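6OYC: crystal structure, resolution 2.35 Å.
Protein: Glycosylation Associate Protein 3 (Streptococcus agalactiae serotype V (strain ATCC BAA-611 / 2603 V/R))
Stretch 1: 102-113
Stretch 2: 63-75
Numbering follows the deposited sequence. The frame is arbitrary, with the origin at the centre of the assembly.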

# COMPACT_ATOMS: atom_id res chain seq x y z
N LEU C 102 7.58 -23.66 0.20
CA LEU C 102 6.16 -23.46 -0.02
C LEU C 102 5.51 -22.72 1.14
O LEU C 102 5.74 -23.03 2.31
CB LEU C 102 5.41 -24.77 -0.21
CG LEU C 102 5.74 -25.60 -1.45
CD1 LEU C 102 4.80 -26.80 -1.54
CD2 LEU C 102 5.70 -24.74 -2.70
N LEU C 103 4.65 -21.77 0.80
CA LEU C 103 3.81 -21.07 1.75
C LEU C 103 2.38 -21.52 1.51
O LEU C 103 1.84 -21.33 0.41
CB LEU C 103 3.98 -19.56 1.58
CG LEU C 103 2.88 -18.58 1.99
CD1 LEU C 103 2.63 -18.72 3.46
CD2 LEU C 103 3.34 -17.17 1.66
N LYS C 104 1.78 -22.15 2.51
CA LYS C 104 0.43 -22.67 2.41
C LYS C 104 -0.57 -21.92 3.28
O LYS C 104 -1.69 -21.67 2.84
CB LYS C 104 0.41 -24.15 2.79
CG LYS C 104 1.14 -25.04 1.77
CD LYS C 104 0.33 -26.28 1.40
CE LYS C 104 1.13 -27.26 0.53
NZ LYS C 104 0.46 -28.60 0.40
N LYS C 105 -0.19 -21.53 4.50
CA LYS C 105 -1.17 -20.88 5.36
C LYS C 105 -1.01 -19.37 5.25
O LYS C 105 -1.61 -18.75 4.37
CB LYS C 105 -1.06 -21.38 6.80
CG LYS C 105 -1.57 -22.83 6.99
CD LYS C 105 -1.87 -23.20 8.45
CE LYS C 105 -2.09 -24.71 8.63
NZ LYS C 105 -3.46 -25.18 8.25
N ASP C 106 -0.20 -18.76 6.12
CA ASP C 106 -0.13 -17.31 6.23
C ASP C 106 1.24 -16.75 5.89
O ASP C 106 1.35 -15.77 5.13
CB ASP C 106 -0.47 -16.85 7.66
CG ASP C 106 -1.87 -17.23 8.09
OD1 ASP C 106 -2.84 -16.78 7.44
OD2 ASP C 106 -1.98 -17.95 9.10
N SER C 107 2.29 -17.31 6.49
CA SER C 107 3.64 -16.79 6.35
C SER C 107 4.63 -17.94 6.49
O SER C 107 4.30 -19.01 7.01
CB SER C 107 3.93 -15.71 7.39
OG SER C 107 3.70 -16.21 8.69
N ILE C 108 5.83 -17.72 5.97
CA ILE C 108 6.96 -18.60 6.20
C ILE C 108 8.19 -17.73 6.41
O ILE C 108 8.23 -16.55 6.04
CB ILE C 108 7.23 -19.62 5.05
CG1 ILE C 108 7.52 -18.89 3.74
CG2 ILE C 108 6.07 -20.61 4.90
CD1 ILE C 108 7.87 -19.85 2.59
N ILE C 109 9.20 -18.32 7.01
CA ILE C 109 10.50 -17.71 7.13
C ILE C 109 11.49 -18.66 6.48
O ILE C 109 11.49 -19.86 6.77
CB ILE C 109 10.87 -17.42 8.59
CG1 ILE C 109 9.87 -16.41 9.17
CG2 ILE C 109 12.30 -16.87 8.68
CD1 ILE C 109 10.21 -15.95 10.57
N PHE C 110 12.31 -18.13 5.58
CA PHE C 110 13.29 -18.93 4.88
C PHE C 110 14.61 -18.18 4.90
O PHE C 110 14.64 -16.96 5.08
CB PHE C 110 12.86 -19.20 3.44
CG PHE C 110 12.82 -17.95 2.58
CD1 PHE C 110 11.68 -17.14 2.56
CD2 PHE C 110 13.91 -17.57 1.81
CE1 PHE C 110 11.63 -15.99 1.79
CE2 PHE C 110 13.88 -16.42 1.04
CZ PHE C 110 12.73 -15.62 1.03
N ILE C 111 15.70 -18.91 4.68
CA ILE C 111 17.01 -18.32 4.45
C ILE C 111 17.26 -18.27 2.95
O ILE C 111 17.09 -19.27 2.26
CB ILE C 111 18.11 -19.11 5.17
CG1 ILE C 111 18.14 -18.70 6.65
CG2 ILE C 111 19.45 -18.86 4.51
CD1 ILE C 111 18.60 -19.81 7.54
N TYR C 112 17.61 -17.09 2.44
CA TYR C 112 18.01 -16.99 1.05
C TYR C 112 19.28 -17.81 0.86
O TYR C 112 20.31 -17.47 1.47
CB TYR C 112 18.23 -15.54 0.65
CG TYR C 112 18.45 -15.32 -0.84
CD1 TYR C 112 17.44 -15.61 -1.77
CD2 TYR C 112 19.66 -14.79 -1.31
CE1 TYR C 112 17.65 -15.38 -3.15
CE2 TYR C 112 19.87 -14.56 -2.67
CZ TYR C 112 18.87 -14.86 -3.59
OH TYR C 112 19.10 -14.63 -4.93
N PRO C 113 19.26 -18.88 0.07
CA PRO C 113 20.35 -19.87 0.13
C PRO C 113 21.59 -19.43 -0.62
O PRO C 113 21.55 -18.57 -1.50
CB PRO C 113 19.71 -21.10 -0.51
CG PRO C 113 18.72 -20.55 -1.45
CD PRO C 113 18.16 -19.32 -0.79
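Stretch 2 63-75: LLRKGTRYSLSLN

The most unusual feature lies where the strand pairing gives way to a turn. Residues Arg65 to Thr68 form a type II beta turn, and Tyr112 holds it by its backbone. Gly67 N donates to Tyr112 O at 2.7 Å, and Tyr112 N donates to Thr68 O at 3.0 Å. Gly67 has phi/psi of 92/-7°, where a CB would be jammed against the preceding carbonyl oxygen. The turn is closed by Thr68 N to Arg65 O, 3.0 Å.

Beyond the turn, residues 69-75 form a strand that runs antiparallel to strand 107-111. The crossing angle is 153°, and the axes approach to 4.6 Å. Phe110 pairs with Tyr70 through two hydrogen bonds: Tyr70 N to Phe110 O, 2.8 Å, and Phe110 N to Tyr70 O, 2.9 Å. Ile108 pairs with Leu72 in the same way, with Leu72 N to Ile108 O and Ile108 N to Leu72 O both 2.9 Å. Leu74 N to Asp106 O, 2.9 Å, extends the ladder. The non-hydrogen-bonded pairs Ser107-Ser73, Ile109-Ser71 and Ile111-Arg69 alternate with these, with CA-CA distances of 4.1, 4.4 and 4.4 Å.

The side chains of these three pairs share one face of the sheet. Ile111 CG1 lies 3.9 Å from Arg69 CG. The other face carries Ile108, Phe110, Tyr70 and Leu72. Phe110 CZ lies 3.7 Å from Tyr70 CB and 4.2 Å from Leu64 CD1. Leu103 CD2 packs 4.0 Å from Leu72 CG and 3.9 Å from Leu74 CB.

Leu64 CB sits over one face of the Tyr112 ring, 3.7 Å from its CG. A water links Tyr112 OH and Leu64 N, 3.0 Å from each. Within stretch 2, Arg65 N donates to Tyr70 OH at 2.8 Å, tying the turn to the strand.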

# COMPACT_ATOMS: atom_id res chain seq x y z
N LEU C 63 16.45 -7.65 -4.53
CA LEU C 63 17.71 -8.36 -4.33
C LEU C 63 17.83 -8.79 -2.87
O LEU C 63 17.65 -7.98 -1.97
CB LEU C 63 18.85 -7.44 -4.73
CG LEU C 63 20.22 -7.88 -5.22
CD1 LEU C 63 20.12 -8.84 -6.40
CD2 LEU C 63 21.06 -6.63 -5.57
N LEU C 64 18.16 -10.06 -2.65
CA LEU C 64 18.27 -10.61 -1.30
C LEU C 64 19.72 -10.99 -1.00
O LEU C 64 20.55 -11.10 -1.90
CB LEU C 64 17.35 -11.83 -1.13
CG LEU C 64 15.85 -11.58 -1.39
CD1 LEU C 64 15.01 -12.83 -1.07
CD2 LEU C 64 15.32 -10.37 -0.60
N ARG C 65 20.02 -11.17 0.28
CA ARG C 65 21.38 -11.49 0.72
C ARG C 65 21.48 -12.96 1.13
O ARG C 65 20.69 -13.43 1.96
CB ARG C 65 21.82 -10.58 1.87
CG ARG C 65 21.51 -9.07 1.70
CD ARG C 65 21.99 -8.58 0.36
NE ARG C 65 22.25 -7.14 0.31
CZ ARG C 65 21.44 -6.22 -0.23
NH1 ARG C 65 20.26 -6.57 -0.78
NH2 ARG C 65 21.83 -4.95 -0.22
N LYS C 66 22.47 -13.66 0.58
CA LYS C 66 22.66 -15.07 0.90
C LYS C 66 22.90 -15.26 2.39
O LYS C 66 23.78 -14.62 2.97
CB LYS C 66 23.84 -15.65 0.12
CG LYS C 66 23.70 -15.61 -1.42
CD LYS C 66 25.06 -15.89 -2.06
CE LYS C 66 25.08 -15.64 -3.55
NZ LYS C 66 25.12 -16.92 -4.27
N GLY C 67 22.10 -16.12 3.01
CA GLY C 67 22.23 -16.38 4.43
C GLY C 67 21.36 -15.52 5.33
O GLY C 67 21.31 -15.78 6.53
N THR C 68 20.67 -14.52 4.79
CA THR C 68 19.75 -13.71 5.58
C THR C 68 18.39 -14.40 5.65
O THR C 68 18.01 -15.16 4.75
CB THR C 68 19.65 -12.30 4.97
OG1 THR C 68 20.91 -11.64 5.16
CG2 THR C 68 18.52 -11.44 5.58
N ARG C 69 17.68 -14.18 6.76
CA ARG C 69 16.34 -14.72 6.94
C ARG C 69 15.31 -13.74 6.39
O ARG C 69 15.41 -12.54 6.61
CB ARG C 69 16.02 -14.97 8.41
CG ARG C 69 16.86 -16.02 9.11
CD ARG C 69 16.32 -16.33 10.52
NE ARG C 69 16.22 -15.14 11.38
CZ ARG C 69 17.25 -14.60 12.02
NH1 ARG C 69 18.46 -15.15 11.92
NH2 ARG C 69 17.08 -13.52 12.78
N TYR C 70 14.29 -14.26 5.72
CA TYR C 70 13.19 -13.44 5.26
C TYR C 70 11.85 -14.08 5.59
O TYR C 70 11.73 -15.30 5.72
CB TYR C 70 13.29 -13.17 3.75
CG TYR C 70 14.56 -12.45 3.35
CD1 TYR C 70 14.61 -11.05 3.28
CD2 TYR C 70 15.71 -13.17 3.02
CE1 TYR C 70 15.78 -10.39 2.89
CE2 TYR C 70 16.88 -12.52 2.64
CZ TYR C 70 16.90 -11.14 2.57
OH TYR C 70 18.07 -10.53 2.19
N SER C 71 10.85 -13.22 5.72
CA SER C 71 9.46 -13.61 5.91
C SER C 71 8.66 -13.32 4.64
O SER C 71 8.75 -12.23 4.07
CB SER C 71 8.85 -12.84 7.08
OG SER C 71 7.47 -13.12 7.16
N LEU C 72 7.89 -14.31 4.20
CA LEU C 72 6.97 -14.15 3.08
C LEU C 72 5.56 -14.42 3.58
O LEU C 72 5.31 -15.48 4.18
CB LEU C 72 7.31 -15.08 1.93
CG LEU C 72 6.45 -14.93 0.66
CD1 LEU C 72 6.73 -13.59 -0.01
CD2 LEU C 72 6.75 -16.10 -0.27
N SER C 73 4.66 -13.48 3.33
CA SER C 73 3.29 -13.54 3.81
C SER C 73 2.34 -13.44 2.62
O SER C 73 2.60 -12.69 1.68
CB SER C 73 2.98 -12.42 4.80
OG SER C 73 3.95 -12.40 5.83
N LEU C 74 1.23 -14.17 2.70
CA LEU C 74 0.18 -14.12 1.70
C LEU C 74 -1.02 -13.39 2.28
O LEU C 74 -1.52 -13.77 3.35
CB LEU C 74 -0.21 -15.53 1.25
CG LEU C 74 -1.48 -15.67 0.40
CD1 LEU C 74 -1.28 -15.17 -1.03
CD2 LEU C 74 -1.91 -17.12 0.40
N ASN C 75 -1.47 -12.36 1.60
CA ASN C 75 -2.70 -11.67 1.94
C ASN C 75 -3.70 -11.96 0.82
O ASN C 75 -3.59 -11.38 -0.27
CB ASN C 75 -2.47 -10.17 2.11
CG ASN C 75 -3.61 -9.50 2.85
OD1 ASN C 75 -4.78 -9.82 2.62
ND2 ASN C 75 -3.28 -8.57 3.75
O HOH W 1 18.03 -11.87 -4.98